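Local coordinates for Non-structural polyprotein (Sindbis virus, PDB 4GUA) that carries a cysteine protease that probably processes the viral replicase polyprotein, joined to methyltransferase-like, macro and zinc-binding domains in a precursor spanning nsP2 and nsP3, at residues F171-H177 and D223-I227; A285-V291 and S315-F320; I308-L312 and G341-S345. Residues are numbered along the deposited sequence.

Contact 1 comes first. It closes the loop from 171-177 to 223-227, which holds strands 179-183, 194-199 and 208-209, before the others open. Contact 2 closes the loop over strands 288-294 and 305-312, tying the end region of helix 275-286 to the loop before helix 323-333. Contact 3 starts within that loop, at 308-312, and ends beyond it, at 341-345, so contacts 2 and 3 cross. All three reach the same seven-stranded mixed sheet. Contacts 2 and 3 use its neighbouring strands, and Arg290 O lies 2.9 Å from Arg310 N. Contacts 1 and 3 touch, with Gln174 NE2 3.3 Å from Ala342 N. Segment 341-345 leads on to strand 346-349 of the macro-domain sheet.

Contact 1: F171-H177 and D223-I227; sequences FLNQFKH and DLVFI
Leu224, His177 and Phe226 carry most of this contact. Residues 223-227 enter strand 224-227. Residues 171-177 leave a helix and make a type I turn from Leu172 to Phe175 (Phe175 N to Leu172 O 3.1 Å). Phe175 and His177 are extended, with Lys176 bent between them (phi/psi -84/-6). The CA pairs are Leu172-Phe226 at 8.7 Å and His177-Asp223 at 6.3 Å, so the two segments run in opposite senses. Leu224 (chi1 t, chi2 p) points its CD2 at Phe175 CB, 3.7 Å away. Leu224 CB lies 4.0 Å from His177 CD2. His177 (chi1 m) brings ND1 to 3.3 Å from Asp223 CB, with Asp223 O over one ring face. Phe226 (chi1 t) receives a CH-pi contact from Leu172 CD2, 4.2 Å from the ring centroid. Phe171 CE2 meets Phe226 CE1 at 3.9 Å. Packing like this covers one face of a methyltransferase-like, Rossmann-type sheet. Strand 224-227 lies between strands 179-183 and 263-269, and Val225 and Ile227 face helix 237-257 on the other side.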
loop_
_atom_site.group_PDB
_atom_site.type_symbol
_atom_site.label_atom_id
_atom_site.label_comp_id
_atom_site.label_asym_id
_atom_site.label_seq_id
_atom_site.Cartn_x
_atom_site.Cartn_y
_atom_site.Cartn_z
ATOM N N PHE A 171 21.606 3.023 -14.948
ATOM C CA PHE A 171 20.441 2.452 -14.278
ATOM C C PHE A 171 19.969 1.164 -14.943
ATOM O O PHE A 171 19.715 0.170 -14.265
ATOM C CB PHE A 171 19.302 3.478 -14.234
ATOM C CG PHE A 171 18.097 3.015 -13.470
ATOM C CD1 PHE A 171 18.233 2.349 -12.267
ATOM C CD2 PHE A 171 16.822 3.253 -13.953
ATOM C CE1 PHE A 171 17.121 1.921 -11.565
ATOM C CE2 PHE A 171 15.706 2.829 -13.255
ATOM C CZ PHE A 171 15.854 2.163 -12.060
ATOM N N LEU A 172 19.860 1.173 -16.267
ATOM C CA LEU A 172 19.399 -0.009 -16.987
ATOM C C LEU A 172 20.362 -1.185 -16.815
ATOM O O LEU A 172 19.948 -2.343 -16.892
ATOM C CB LEU A 172 19.179 0.303 -18.471
ATOM C CG LEU A 172 17.933 1.138 -18.796
ATOM C CD1 LEU A 172 17.776 1.344 -20.292
ATOM C CD2 LEU A 172 16.689 0.481 -18.238
ATOM N N ASN A 173 21.641 -0.893 -16.590
ATOM C CA ASN A 173 22.625 -1.953 -16.378
ATOM C C ASN A 173 22.415 -2.695 -15.063
ATOM O O ASN A 173 22.975 -3.769 -14.858
ATOM C CB ASN A 173 24.053 -1.406 -16.455
ATOM C CG ASN A 173 24.500 -1.148 -17.881
ATOM O OD1 ASN A 173 23.877 -1.624 -18.831
ATOM N ND2 ASN A 173 25.581 -0.390 -18.039
ATOM N N GLN A 174 21.597 -2.135 -14.179
ATOM C CA GLN A 174 21.287 -2.806 -12.924
ATOM C C GLN A 174 20.249 -3.905 -13.122
ATOM O O GLN A 174 19.894 -4.613 -12.179
ATOM C CB GLN A 174 20.810 -1.813 -11.868
ATOM C CG GLN A 174 21.882 -0.844 -11.433
ATOM C CD GLN A 174 22.447 -1.231 -10.083
ATOM O OE1 GLN A 174 23.569 -1.737 -9.991
ATOM N NE2 GLN A 174 21.660 -1.031 -9.028
ATOM N N PHE A 175 19.737 -4.026 -14.339
ATOM C CA PHE A 175 18.799 -5.093 -14.648
ATOM C C PHE A 175 19.486 -6.073 -15.588
ATOM O O PHE A 175 20.219 -5.677 -16.488
ATOM C CB PHE A 175 17.512 -4.512 -15.228
ATOM C CG PHE A 175 16.872 -3.513 -14.322
ATOM C CD1 PHE A 175 16.060 -3.923 -13.284
ATOM C CD2 PHE A 175 17.125 -2.164 -14.472
ATOM C CE1 PHE A 175 15.489 -3.001 -12.427
ATOM C CE2 PHE A 175 16.554 -1.238 -13.621
ATOM C CZ PHE A 175 15.736 -1.660 -12.597
ATOM N N LYS A 176 19.246 -7.358 -15.351
ATOM C CA LYS A 176 20.069 -8.426 -15.906
ATOM C C LYS A 176 19.655 -8.795 -17.332
ATOM O O LYS A 176 20.326 -9.576 -18.000
ATOM C CB LYS A 176 20.016 -9.673 -15.004
ATOM C CG LYS A 176 18.877 -9.720 -13.965
ATOM C CD LYS A 176 19.066 -8.754 -12.768
ATOM C CE LYS A 176 17.850 -8.749 -11.831
ATOM N NZ LYS A 176 16.546 -8.408 -12.498
ATOM N N HIS A 177 18.560 -8.210 -17.797
ATOM C CA HIS A 177 17.974 -8.559 -19.087
ATOM C C HIS A 177 18.588 -7.773 -20.248
ATOM O O HIS A 177 18.804 -6.564 -20.144
ATOM C CB HIS A 177 16.469 -8.327 -19.024
ATOM C CG HIS A 177 15.843 -8.825 -17.761
ATOM N ND1 HIS A 177 15.536 -10.152 -17.552
ATOM C CD2 HIS A 177 15.488 -8.174 -16.628
ATOM C CE1 HIS A 177 15.004 -10.295 -16.352
ATOM N NE2 HIS A 177 14.965 -9.110 -15.769
ATOM N N ASP A 223 11.536 -9.221 -21.274
ATOM C CA ASP A 223 11.769 -9.540 -19.874
ATOM C C ASP A 223 11.902 -8.270 -19.051
ATOM O O ASP A 223 11.763 -8.293 -17.827
ATOM C CB ASP A 223 13.011 -10.407 -19.738
ATOM C CG ASP A 223 12.826 -11.766 -20.356
ATOM O OD1 ASP A 223 11.684 -12.262 -20.365
ATOM O OD2 ASP A 223 13.815 -12.340 -20.846
ATOM N N LEU A 224 12.138 -7.154 -19.733
ATOM C CA LEU A 224 12.202 -5.863 -19.076
ATOM C C LEU A 224 11.475 -4.800 -19.878
ATOM O O LEU A 224 11.733 -4.612 -21.070
ATOM C CB LEU A 224 13.650 -5.431 -18.853
ATOM C CG LEU A 224 13.798 -4.090 -18.126
ATOM C CD1 LEU A 224 13.192 -4.163 -16.724
ATOM C CD2 LEU A 224 15.258 -3.653 -18.054
ATOM N N VAL A 225 10.544 -4.124 -19.217
ATOM C CA VAL A 225 9.880 -2.964 -19.797
ATOM C C VAL A 225 10.202 -1.747 -18.947
ATOM O O VAL A 225 10.130 -1.815 -17.733
ATOM C CB VAL A 225 8.351 -3.143 -19.848
ATOM C CG1 VAL A 225 7.690 -1.885 -20.395
ATOM C CG2 VAL A 225 7.986 -4.357 -20.683
ATOM N N PHE A 226 10.547 -0.638 -19.587
ATOM C CA PHE A 226 10.978 0.561 -18.885
ATOM C C PHE A 226 10.134 1.734 -19.392
ATOM O O PHE A 226 10.288 2.177 -20.529
ATOM C CB PHE A 226 12.472 0.782 -19.154
ATOM C CG PHE A 226 13.029 2.029 -18.539
ATOM C CD1 PHE A 226 13.170 2.139 -17.166
ATOM C CD2 PHE A 226 13.424 3.092 -19.336
ATOM C CE1 PHE A 226 13.684 3.294 -16.596
ATOM C CE2 PHE A 226 13.935 4.248 -18.771
ATOM C CZ PHE A 226 14.067 4.349 -17.400
ATOM N N ILE A 227 9.234 2.225 -18.544
ATOM C CA ILE A 227 8.377 3.351 -18.874
ATOM C C ILE A 227 9.021 4.602 -18.309
ATOM O O ILE A 227 9.095 4.772 -17.097
ATOM C CB ILE A 227 6.969 3.205 -18.240
ATOM C CG1 ILE A 227 6.400 1.801 -18.450
ATOM C CG2 ILE A 227 6.030 4.274 -18.773
ATOM C CD1 ILE A 227 6.262 1.424 -19.891
#

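Contact 2: A285-V291 and S315-F320; sequences ARKFVRV and SRTRQF
Residues 285-291 finish helix 275-286 and turn into strand 288-294, with Phe288 N hydrogen-bonded to Ala285 O at 3.0 Å. Val289 and Arg290 form a classic beta bulge opposite Arg310. Residues 315-320 are an irregular loop laid against this turn. Ser315 starts it, its CA 5.0 Å from that of Lys287. Ser315 OG takes a weak hydrogen bond from Arg318 N at 3.4 Å. Arg316 points away, but its O lies 4.1 Å from Arg286 CD. Arg318 (chi1 t) is central, its CA 5.7 Å from that of Arg286. Arg318 NE donates to Arg286 O at 3.1 Å, with a nearly straight angle of 166°, and NH2 forms a salt bridge with Asp313. Phe288 O lies over one face of the guanidinium. The CG atoms of Arg286 and Arg318 are 4.3 Å apart. Phe320 (chi1 t) ends the walk. Ala285 CB sits 3.6 Å from the Phe320 ring centroid, 12° off the normal, as a CH-pi contact, and Val291 CG1 lies 3.4 Å from Phe320 CE1. The chemistry is thus split. Arg318, its charge met by Asp313, satisfies a carbonyl near the helix end, while Phe320 seals the apolar side where helix meets strand.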
loop_
_atom_site.group_PDB
_atom_site.type_symbol
_atom_site.label_atom_id
_atom_site.label_comp_id
_atom_site.label_asym_id
_atom_site.label_seq_id
_atom_site.Cartn_x
_atom_site.Cartn_y
_atom_site.Cartn_z
ATOM N N ALA A 285 1.047 -3.993 -7.946
ATOM C CA ALA A 285 2.017 -4.709 -7.133
ATOM C C ALA A 285 1.536 -6.128 -6.847
ATOM O O ALA A 285 2.337 -7.048 -6.712
ATOM C CB ALA A 285 2.250 -3.969 -5.835
ATOM N N ARG A 286 0.225 -6.300 -6.734
ATOM C CA ARG A 286 -0.328 -7.612 -6.438
ATOM C C ARG A 286 0.118 -8.634 -7.498
ATOM O O ARG A 286 0.172 -9.838 -7.235
ATOM C CB ARG A 286 -1.865 -7.560 -6.350
ATOM C CG ARG A 286 -2.372 -7.924 -4.964
ATOM C CD ARG A 286 -3.899 -7.983 -4.787
ATOM N NE ARG A 286 -4.719 -7.294 -5.784
ATOM C CZ ARG A 286 -5.117 -6.027 -5.693
ATOM N NH1 ARG A 286 -4.742 -5.270 -4.669
ATOM N NH2 ARG A 286 -5.878 -5.505 -6.644
ATOM N N LYS A 287 0.442 -8.147 -8.695
ATOM C CA LYS A 287 0.821 -9.019 -9.808
ATOM C C LYS A 287 2.278 -9.493 -9.785
ATOM O O LYS A 287 2.672 -10.316 -10.617
ATOM C CB LYS A 287 0.562 -8.308 -11.137
ATOM C CG LYS A 287 -0.883 -7.930 -11.364
ATOM C CD LYS A 287 -1.080 -7.216 -12.687
ATOM C CE LYS A 287 -2.530 -6.779 -12.866
ATOM N NZ LYS A 287 -3.486 -7.910 -12.764
ATOM N N PHE A 288 3.076 -8.977 -8.852
ATOM C CA PHE A 288 4.516 -9.264 -8.824
ATOM C C PHE A 288 4.964 -9.846 -7.496
ATOM O O PHE A 288 4.345 -9.608 -6.461
ATOM C CB PHE A 288 5.325 -7.998 -9.113
ATOM C CG PHE A 288 5.149 -7.468 -10.504
ATOM C CD1 PHE A 288 4.051 -6.683 -10.829
ATOM C CD2 PHE A 288 6.089 -7.741 -11.483
ATOM C CE1 PHE A 288 3.886 -6.192 -12.112
ATOM C CE2 PHE A 288 5.934 -7.251 -12.767
ATOM C CZ PHE A 288 4.831 -6.476 -13.084
ATOM N N VAL A 289 6.056 -10.602 -7.537
ATOM C CA VAL A 289 6.615 -11.225 -6.343
ATOM C C VAL A 289 7.169 -10.163 -5.394
ATOM O O VAL A 289 6.922 -10.202 -4.187
ATOM C CB VAL A 289 7.754 -12.202 -6.709
ATOM C CG1 VAL A 289 8.312 -12.855 -5.466
ATOM C CG2 VAL A 289 7.254 -13.267 -7.663
ATOM N N ARG A 290 7.907 -9.210 -5.957
ATOM C CA ARG A 290 8.500 -8.115 -5.195
ATOM C C ARG A 290 8.220 -6.778 -5.858
ATOM O O ARG A 290 8.008 -6.700 -7.070
ATOM C CB ARG A 290 10.017 -8.250 -5.124
ATOM C CG ARG A 290 10.574 -9.339 -4.248
ATOM C CD ARG A 290 12.084 -9.214 -4.282
ATOM N NE ARG A 290 12.781 -10.237 -3.516
ATOM C CZ ARG A 290 13.155 -10.111 -2.251
ATOM N NH1 ARG A 290 12.886 -9.001 -1.571
ATOM N NH2 ARG A 290 13.797 -11.110 -1.663
ATOM N N VAL A 291 8.224 -5.720 -5.059
ATOM C CA VAL A 291 8.263 -4.377 -5.606
ATOM C C VAL A 291 9.062 -3.473 -4.672
ATOM O O VAL A 291 8.884 -3.505 -3.453
ATOM C CB VAL A 291 6.845 -3.808 -5.867
ATOM C CG1 VAL A 291 5.964 -3.965 -4.650
ATOM C CG2 VAL A 291 6.924 -2.349 -6.290
ATOM N N SER A 315 -0.521 -12.720 -10.137
ATOM C CA SER A 315 -1.278 -13.473 -9.152
ATOM C C SER A 315 -2.578 -12.744 -8.822
ATOM O O SER A 315 -2.694 -11.523 -8.951
ATOM C CB SER A 315 -0.454 -13.672 -7.877
ATOM O OG SER A 315 -1.207 -14.338 -6.875
ATOM N N ARG A 316 -3.552 -13.536 -8.402
ATOM C CA ARG A 316 -4.874 -13.066 -8.024
ATOM C C ARG A 316 -4.910 -12.796 -6.517
ATOM O O ARG A 316 -5.169 -11.675 -6.062
ATOM C CB ARG A 316 -5.973 -14.067 -8.425
ATOM C CG ARG A 316 -5.657 -15.582 -8.352
ATOM C CD ARG A 316 -4.565 -16.114 -9.288
ATOM N NE ARG A 316 -4.080 -17.429 -8.873
ATOM C CZ ARG A 316 -3.398 -17.677 -7.763
ATOM N NH1 ARG A 316 -3.092 -16.712 -6.928
ATOM N NH2 ARG A 316 -3.009 -18.910 -7.485
ATOM N N THR A 317 -4.672 -13.857 -5.754
ATOM C CA THR A 317 -4.857 -13.867 -4.313
ATOM C C THR A 317 -3.663 -13.336 -3.514
ATOM O O THR A 317 -3.710 -13.331 -2.284
ATOM C CB THR A 317 -5.108 -15.309 -3.841
ATOM O OG1 THR A 317 -4.012 -16.140 -4.248
ATOM C CG2 THR A 317 -6.392 -15.850 -4.435
ATOM N N ARG A 318 -2.597 -12.902 -4.184
ATOM C CA ARG A 318 -1.448 -12.345 -3.468
ATOM C C ARG A 318 -1.900 -11.220 -2.546
ATOM O O ARG A 318 -2.611 -10.310 -2.972
ATOM C CB ARG A 318 -0.398 -11.809 -4.434
ATOM C CG ARG A 318 0.590 -10.836 -3.786
ATOM C CD ARG A 318 2.011 -11.225 -4.101
ATOM N NE ARG A 318 2.142 -11.459 -5.530
ATOM C CZ ARG A 318 2.884 -12.413 -6.079
ATOM N NH1 ARG A 318 3.600 -13.243 -5.335
ATOM N NH2 ARG A 318 2.916 -12.534 -7.391
ATOM N N GLN A 319 -1.478 -11.265 -1.287
ATOM C CA GLN A 319 -1.881 -10.235 -0.346
ATOM C C GLN A 319 -0.748 -9.245 -0.172
ATOM O O GLN A 319 0.232 -9.525 0.518
ATOM C CB GLN A 319 -2.251 -10.872 0.992
ATOM C CG GLN A 319 -3.428 -11.823 0.881
ATOM C CD GLN A 319 -3.756 -12.541 2.177
ATOM O OE1 GLN A 319 -2.882 -12.802 3.007
ATOM N NE2 GLN A 319 -5.029 -12.879 2.350
ATOM N N PHE A 320 -0.916 -8.063 -0.764
ATOM C CA PHE A 320 0.123 -7.038 -0.758
ATOM C C PHE A 320 -0.201 -5.944 0.250
ATOM O O PHE A 320 -1.337 -5.488 0.333
ATOM C CB PHE A 320 0.278 -6.424 -2.151
ATOM C CG PHE A 320 1.189 -5.228 -2.188
ATOM C CD1 PHE A 320 2.556 -5.384 -2.396
ATOM C CD2 PHE A 320 0.683 -3.946 -2.008
ATOM C CE1 PHE A 320 3.403 -4.285 -2.423
ATOM C CE2 PHE A 320 1.524 -2.842 -2.033
ATOM C CZ PHE A 320 2.888 -3.013 -2.240
#

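Contact 3: I308-L312 and G341-S345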
loop_
_atom_site.group_PDB
_atom_site.type_symbol
_atom_site.label_atom_id
_atom_site.label_comp_id
_atom_site.label_asym_id
_atom_site.label_seq_id
_atom_site.Cartn_x
_atom_site.Cartn_y
_atom_site.Cartn_z
ATOM N N ILE A 308 10.002 -0.288 -9.182
ATOM C CA ILE A 308 10.493 -1.539 -9.742
ATOM C C ILE A 308 9.643 -2.736 -9.303
ATOM O O ILE A 308 9.701 -3.163 -8.161
ATOM C CB ILE A 308 11.952 -1.748 -9.295
ATOM C CG1 ILE A 308 12.786 -0.535 -9.714
ATOM C CG2 ILE A 308 12.525 -3.024 -9.885
ATOM C CD1 ILE A 308 14.155 -0.476 -9.097
ATOM N N PHE A 309 8.851 -3.267 -10.227
ATOM C CA PHE A 309 8.064 -4.475 -9.996
ATOM C C PHE A 309 8.815 -5.684 -10.563
ATOM O O PHE A 309 9.108 -5.723 -11.756
ATOM C CB PHE A 309 6.699 -4.342 -10.687
ATOM C CG PHE A 309 5.917 -3.130 -10.260
ATOM C CD1 PHE A 309 6.142 -1.899 -10.849
ATOM C CD2 PHE A 309 4.948 -3.221 -9.275
ATOM C CE1 PHE A 309 5.420 -0.773 -10.454
ATOM C CE2 PHE A 309 4.222 -2.100 -8.878
ATOM C CZ PHE A 309 4.461 -0.878 -9.470
ATOM N N ARG A 310 9.113 -6.673 -9.722
ATOM C CA ARG A 310 9.975 -7.785 -10.129
ATOM C C ARG A 310 9.232 -9.116 -10.224
ATOM O O ARG A 310 8.512 -9.498 -9.296
ATOM C CB ARG A 310 11.113 -7.959 -9.124
ATOM C CG ARG A 310 12.118 -6.835 -9.081
ATOM C CD ARG A 310 13.220 -7.147 -8.076
ATOM N NE ARG A 310 14.074 -5.991 -7.841
ATOM C CZ ARG A 310 14.995 -5.563 -8.696
ATOM N NH1 ARG A 310 15.182 -6.198 -9.850
ATOM N NH2 ARG A 310 15.730 -4.502 -8.407
ATOM N N GLN A 311 9.474 -9.848 -11.315
ATOM C CA GLN A 311 8.900 -11.179 -11.501
ATOM C C GLN A 311 7.378 -11.232 -11.570
ATOM O O GLN A 311 6.715 -11.555 -10.577
ATOM C CB GLN A 311 9.388 -12.130 -10.416
ATOM C CG GLN A 311 10.864 -12.418 -10.463
ATOM C CD GLN A 311 11.267 -13.398 -9.386
ATOM O OE1 GLN A 311 11.637 -14.532 -9.674
ATOM N NE2 GLN A 311 11.185 -12.966 -8.128
ATOM N N LEU A 312 6.827 -10.891 -12.733
ATOM C CA LEU A 312 5.379 -10.895 -12.920
ATOM C C LEU A 312 4.851 -12.311 -13.056
ATOM O O LEU A 312 5.193 -13.010 -14.003
ATOM C CB LEU A 312 5.053 -10.169 -14.228
ATOM C CG LEU A 312 3.659 -10.381 -14.829
ATOM C CD1 LEU A 312 2.634 -9.553 -14.086
ATOM C CD2 LEU A 312 3.658 -10.033 -16.305
ATOM N N GLY A 341 18.390 -0.405 -7.959
ATOM C CA GLY A 341 17.689 -1.582 -8.454
ATOM C C GLY A 341 18.437 -2.904 -8.550
ATOM O O GLY A 341 18.116 -3.712 -9.426
ATOM N N ALA A 342 19.446 -3.131 -7.710
ATOM C CA ALA A 342 20.001 -4.478 -7.594
ATOM C C ALA A 342 18.958 -5.336 -6.863
ATOM O O ALA A 342 18.250 -4.854 -5.970
ATOM C CB ALA A 342 21.308 -4.464 -6.847
ATOM N N ALA A 343 18.890 -6.611 -7.229
ATOM C CA ALA A 343 17.793 -7.485 -6.816
ATOM C C ALA A 343 18.136 -8.382 -5.641
ATOM O O ALA A 343 19.067 -9.183 -5.730
ATOM C CB ALA A 343 17.336 -8.327 -7.987
ATOM N N PRO A 344 17.397 -8.247 -4.526
ATOM C CA PRO A 344 17.727 -9.065 -3.353
ATOM C C PRO A 344 17.642 -10.556 -3.664
ATOM O O PRO A 344 16.890 -10.958 -4.555
ATOM C CB PRO A 344 16.652 -8.672 -2.328
ATOM C CG PRO A 344 16.058 -7.406 -2.833
ATOM C CD PRO A 344 16.170 -7.460 -4.317
ATOM N N SER A 345 18.408 -11.360 -2.931
ATOM C CA SER A 345 18.435 -12.801 -3.150
ATOM C C SER A 345 18.532 -13.598 -1.850
ATOM O O SER A 345 18.935 -13.080 -0.809
ATOM C CB SER A 345 19.608 -13.157 -4.059
ATOM O OG SER A 345 20.807 -12.605 -3.556
#
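Arg310 does most of the work here. It lies on strand 305-312, and its side chain is extended, with chi1 m and chi2 and chi3 both t. That carries the guanidinium across to the irregular segment 341-345. Arg310 NH2 donates to Gly341 O at 2.7 Å, with an angle of 150° and the acceptor near the guanidinium plane. Ala343 packs over one face of the same group, its CB 3.6 Å from Arg310 NH1. Pro344 CD is 4.4 Å from Arg310 NE. Ile308 (chi1 m, chi2 t) points the same way as Arg310. Ile308 CD1 reaches Gly341 CA at 3.8 Å, leaving little room for a side chain there. Phe309, between them, faces helix 275-286. Gly341 and Ala342 are poorly ordered, so the position of Gly341 O is less certain. Lys176 NZ and Arg310 NH1, like charges, lie 3.7 Å apart. Ser345 N hydrogen-bonds to Asp480 OD1, at the start of strand 480-484 of the macro-domain sheet. The sequence GAAPS matches the alphavirus nsP2/nsP3 cleavage site, probably cut between Ala342 and Ala343. The contact is therefore consistent with an uncleaved junction lying against side chains of strand 305-312, next to edge strand 288-294 of the methyltransferase-like sheet.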